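Local coordinates for protein TASOR (Homo sapiens, PDB 6TL1) that is a HUSH complex component that helps maintain epigenetic silencing at H3K9me3-rich loci, represented by its pseudo-PARP domain, at residues L68-Y80 / Y108-L121. Numbering follows the deposited sequence.
Sequences LSESYAFLMVDRY and YLSRYADLLQANPL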
# COMPACT_ATOMS: atom_id res chain seq x y z
N LEU A 68 -7.04 -12.74 8.42
CA LEU A 68 -5.63 -12.75 8.80
C LEU A 68 -4.71 -12.86 7.59
O LEU A 68 -3.48 -12.82 7.76
CB LEU A 68 -5.39 -13.92 9.75
CG LEU A 68 -6.10 -13.79 11.09
CD1 LEU A 68 -5.93 -15.07 11.88
CD2 LEU A 68 -5.58 -12.59 11.86
N SER A 69 -5.27 -12.99 6.39
CA SER A 69 -4.49 -13.20 5.18
C SER A 69 -3.58 -12.01 4.88
O SER A 69 -3.94 -10.85 5.11
CB SER A 69 -5.44 -13.46 4.00
OG SER A 69 -4.73 -13.91 2.87
N GLU A 70 -2.40 -12.31 4.36
CA GLU A 70 -1.45 -11.33 3.84
C GLU A 70 -1.75 -10.99 2.38
O GLU A 70 -2.04 -11.88 1.58
CB GLU A 70 -0.01 -11.84 3.96
CG GLU A 70 0.46 -11.99 5.39
CD GLU A 70 1.88 -12.52 5.47
OE1 GLU A 70 2.55 -12.63 4.42
OE2 GLU A 70 2.33 -12.84 6.60
N SER A 71 -1.69 -9.71 2.04
CA SER A 71 -1.76 -9.28 0.64
C SER A 71 -0.75 -8.15 0.45
O SER A 71 0.06 -7.85 1.34
CB SER A 71 -3.19 -8.90 0.24
OG SER A 71 -3.73 -7.94 1.11
N TYR A 72 -0.73 -7.56 -0.74
CA TYR A 72 0.27 -6.55 -1.07
C TYR A 72 -0.40 -5.25 -1.52
O TYR A 72 -1.48 -5.26 -2.12
CB TYR A 72 1.19 -7.05 -2.20
CG TYR A 72 1.98 -8.29 -1.82
CD1 TYR A 72 3.07 -8.20 -0.96
CD2 TYR A 72 1.64 -9.54 -2.32
CE1 TYR A 72 3.81 -9.32 -0.61
CE2 TYR A 72 2.39 -10.68 -1.98
CZ TYR A 72 3.47 -10.54 -1.10
OH TYR A 72 4.23 -11.63 -0.72
N ALA A 73 0.24 -4.13 -1.20
CA ALA A 73 -0.17 -2.81 -1.66
C ALA A 73 1.09 -1.99 -1.94
O ALA A 73 2.20 -2.37 -1.55
CB ALA A 73 -1.06 -2.10 -0.64
N PHE A 74 0.90 -0.83 -2.57
CA PHE A 74 2.01 -0.15 -3.22
C PHE A 74 2.06 1.34 -2.89
O PHE A 74 1.04 1.97 -2.58
CB PHE A 74 1.91 -0.35 -4.74
CG PHE A 74 1.57 -1.76 -5.10
CD1 PHE A 74 0.25 -2.15 -5.24
CD2 PHE A 74 2.56 -2.71 -5.20
CE1 PHE A 74 -0.07 -3.45 -5.51
CE2 PHE A 74 2.25 -4.02 -5.48
CZ PHE A 74 0.92 -4.39 -5.64
N LEU A 75 3.27 1.88 -2.97
CA LEU A 75 3.50 3.30 -2.75
C LEU A 75 4.66 3.74 -3.63
O LEU A 75 5.77 3.22 -3.50
CB LEU A 75 3.81 3.59 -1.28
CG LEU A 75 3.83 5.07 -0.90
CD1 LEU A 75 2.43 5.65 -1.04
CD2 LEU A 75 4.33 5.25 0.54
N MET A 76 4.40 4.69 -4.51
CA MET A 76 5.48 5.35 -5.23
C MET A 76 6.06 6.41 -4.30
O MET A 76 5.31 7.14 -3.65
CB MET A 76 4.99 5.97 -6.54
CG MET A 76 6.07 6.72 -7.27
SD MET A 76 5.63 7.06 -8.99
CE MET A 76 4.22 8.15 -8.75
N VAL A 77 7.39 6.48 -4.20
CA VAL A 77 8.02 7.29 -3.18
C VAL A 77 9.04 8.24 -3.79
O VAL A 77 9.83 7.85 -4.67
CB VAL A 77 8.67 6.41 -2.09
CG1 VAL A 77 7.61 5.59 -1.39
CG2 VAL A 77 9.65 5.48 -2.71
N ASP A 78 9.02 9.48 -3.31
CA ASP A 78 9.76 10.60 -3.86
C ASP A 78 11.12 10.74 -3.19
O ASP A 78 11.45 10.03 -2.23
CB ASP A 78 8.98 11.90 -3.67
CG ASP A 78 8.16 12.29 -4.88
OD1 ASP A 78 7.58 11.39 -5.53
OD2 ASP A 78 8.10 13.50 -5.19
N ARG A 79 11.91 11.67 -3.72
CA ARG A 79 13.09 12.25 -3.08
C ARG A 79 13.97 11.22 -2.39
O ARG A 79 14.54 11.51 -1.33
CB ARG A 79 12.66 13.33 -2.09
CG ARG A 79 11.75 14.39 -2.69
CD ARG A 79 11.52 15.54 -1.74
NE ARG A 79 10.63 16.55 -2.31
CZ ARG A 79 10.62 17.83 -1.95
NH1 ARG A 79 11.44 18.27 -1.00
NH2 ARG A 79 9.78 18.68 -2.53
N TYR A 80 14.07 10.03 -2.97
CA TYR A 80 14.96 8.98 -2.46
C TYR A 80 14.64 8.66 -1.01
O TYR A 80 15.54 8.42 -0.19
CB TYR A 80 16.42 9.38 -2.64
CG TYR A 80 16.76 9.73 -4.08
CD1 TYR A 80 17.06 8.73 -5.00
CD2 TYR A 80 16.75 11.04 -4.52
CE1 TYR A 80 17.36 9.03 -6.31
CE2 TYR A 80 17.04 11.36 -5.84
CZ TYR A 80 17.34 10.35 -6.73
OH TYR A 80 17.64 10.65 -8.04
N TYR A 108 -2.12 5.88 3.61
CA TYR A 108 -2.78 5.53 2.36
C TYR A 108 -1.84 4.71 1.48
O TYR A 108 -0.69 5.10 1.27
CB TYR A 108 -3.21 6.79 1.62
CG TYR A 108 -4.50 7.43 2.10
CD1 TYR A 108 -5.72 7.04 1.56
CD2 TYR A 108 -4.49 8.45 3.04
CE1 TYR A 108 -6.88 7.61 1.97
CE2 TYR A 108 -5.67 9.05 3.45
CZ TYR A 108 -6.86 8.61 2.91
OH TYR A 108 -8.06 9.18 3.28
N LEU A 109 -2.33 3.59 0.96
CA LEU A 109 -1.57 2.77 0.01
C LEU A 109 -2.42 2.49 -1.22
O LEU A 109 -3.63 2.32 -1.12
CB LEU A 109 -1.13 1.42 0.66
CG LEU A 109 -0.19 1.50 1.87
CD1 LEU A 109 0.11 0.14 2.43
CD2 LEU A 109 1.12 2.12 1.41
N SER A 110 -1.77 2.42 -2.39
CA SER A 110 -2.47 2.10 -3.64
C SER A 110 -2.80 0.62 -3.69
O SER A 110 -1.97 -0.24 -3.36
CB SER A 110 -1.63 2.45 -4.87
OG SER A 110 -1.57 3.83 -5.14
N ARG A 111 -4.02 0.32 -4.13
CA ARG A 111 -4.43 -1.06 -4.39
C ARG A 111 -3.78 -1.61 -5.65
O ARG A 111 -3.56 -2.82 -5.77
CB ARG A 111 -5.96 -1.11 -4.51
CG ARG A 111 -6.54 -2.40 -5.06
CD ARG A 111 -8.02 -2.53 -4.73
NE ARG A 111 -8.65 -3.62 -5.48
CZ ARG A 111 -9.96 -3.74 -5.70
NH1 ARG A 111 -10.80 -2.83 -5.23
NH2 ARG A 111 -10.43 -4.77 -6.39
N TYR A 112 -3.50 -0.75 -6.62
CA TYR A 112 -3.09 -1.16 -7.96
C TYR A 112 -1.70 -0.65 -8.27
O TYR A 112 -1.39 0.52 -8.02
CB TYR A 112 -4.08 -0.65 -9.01
CG TYR A 112 -5.46 -1.24 -8.91
CD1 TYR A 112 -5.68 -2.57 -9.21
CD2 TYR A 112 -6.56 -0.46 -8.52
CE1 TYR A 112 -6.93 -3.13 -9.14
CE2 TYR A 112 -7.84 -1.02 -8.43
CZ TYR A 112 -8.00 -2.37 -8.76
OH TYR A 112 -9.23 -2.97 -8.70
N ALA A 113 -0.86 -1.52 -8.82
CA ALA A 113 0.54 -1.18 -9.07
C ALA A 113 0.73 -0.26 -10.27
O ALA A 113 1.84 0.25 -10.44
CB ALA A 113 1.36 -2.45 -9.28
N ASP A 114 -0.30 -0.05 -11.10
CA ASP A 114 -0.19 0.89 -12.22
C ASP A 114 -0.92 2.20 -11.97
O ASP A 114 -1.00 3.04 -12.87
CB ASP A 114 -0.67 0.24 -13.54
CG ASP A 114 -2.06 -0.37 -13.43
OD1 ASP A 114 -2.61 -0.47 -12.31
OD2 ASP A 114 -2.59 -0.79 -14.48
N LEU A 115 -1.41 2.41 -10.74
CA LEU A 115 -2.17 3.61 -10.34
C LEU A 115 -1.52 4.18 -9.09
O LEU A 115 -1.99 3.97 -7.97
CB LEU A 115 -3.64 3.25 -10.10
CG LEU A 115 -4.62 4.41 -9.92
CD1 LEU A 115 -4.34 5.53 -10.90
CD2 LEU A 115 -6.04 3.89 -10.11
N LEU A 116 -0.42 4.92 -9.29
CA LEU A 116 0.43 5.37 -8.19
C LEU A 116 0.41 6.87 -7.94
O LEU A 116 1.14 7.35 -7.07
CB LEU A 116 1.88 4.93 -8.47
CG LEU A 116 2.02 3.44 -8.77
CD1 LEU A 116 3.37 3.16 -9.43
CD2 LEU A 116 1.83 2.63 -7.50
N GLN A 117 -0.42 7.62 -8.66
CA GLN A 117 -0.49 9.08 -8.53
C GLN A 117 -1.75 9.53 -9.24
O GLN A 117 -2.34 8.77 -10.02
CB GLN A 117 0.77 9.76 -9.09
CG GLN A 117 0.73 9.98 -10.58
CD GLN A 117 2.00 10.59 -11.17
OE1 GLN A 117 2.98 10.82 -10.47
NE2 GLN A 117 1.96 10.89 -12.46
N ALA A 118 -2.18 10.76 -8.94
CA ALA A 118 -3.49 11.21 -9.38
C ALA A 118 -3.58 11.32 -10.90
O ALA A 118 -4.57 10.91 -11.50
CB ALA A 118 -3.83 12.55 -8.73
N ASN A 119 -2.55 11.85 -11.53
CA ASN A 119 -2.53 12.05 -12.97
C ASN A 119 -1.71 10.96 -13.64
O ASN A 119 -0.96 10.23 -13.00
CB ASN A 119 -1.98 13.44 -13.28
CG ASN A 119 -2.81 14.54 -12.62
OD1 ASN A 119 -4.00 14.35 -12.35
ND2 ASN A 119 -2.18 15.67 -12.33
N PRO A 120 -1.85 10.81 -14.96
CA PRO A 120 -1.09 9.76 -15.66
C PRO A 120 0.40 10.04 -15.63
O PRO A 120 0.84 11.20 -15.64
CB PRO A 120 -1.62 9.83 -17.10
CG PRO A 120 -3.00 10.41 -16.96
CD PRO A 120 -2.87 11.41 -15.84
N LEU A 121 1.19 8.97 -15.62
CA LEU A 121 2.63 9.12 -15.70
C LEU A 121 3.05 9.60 -17.08
O LEU A 121 2.43 9.26 -18.09
CB LEU A 121 3.33 7.79 -15.39
CG LEU A 121 3.08 7.19 -14.01
CD1 LEU A 121 3.61 5.77 -13.93
CD2 LEU A 121 3.75 8.07 -12.97
O HOH W 1 -3.52 -4.45 -3.89
O HOH W 2 1.88 6.02 -4.89
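Phe74 lays one face of its ring over Ala113, whose CB sits 4.0 Å from the ring centroid and almost on the ring normal, a CH-pi contact from the second residue of the type I turn 112-115. The ring edge meets Arg111 O, while Leu116 CD2 reaches Phe74 CB; Ile20 and Leu21 of helix 12-22 also touch the Phe74 side chain. On the opposite side of the strand from Phe74, Leu109 lies against both Ala73 (CB to CB, 3.8 Å) and Leu75 CB, reached by its CD2. Met76 begins against Leu116, CB to CB at 3.8 Å. With CG anti to the backbone N (chi1 177°) and a bend at chi3, its methyl CE enters a hollow made by Leu116 O, Gln117 OE1 and Leu121 CD2. The strands run nearly at right angles (101°), and a single antiparallel hydrogen-bonded pair joins them: Phe74 N to Ser110 O, 3.0 Å, and Ser110 N to Phe74 O, 2.9 Å. A water links Met76 N to Leu116 O. This bridge and Leu109 thus join the edge strands of two sheets, while loop 111-121 packs on Phe74 and Met76. The backbone pair fixes register at one point, apolar packing supplies most of the rest, and Ser110 OG, bonded to Leu115 O and Gln181, ties the loop back to the bridge.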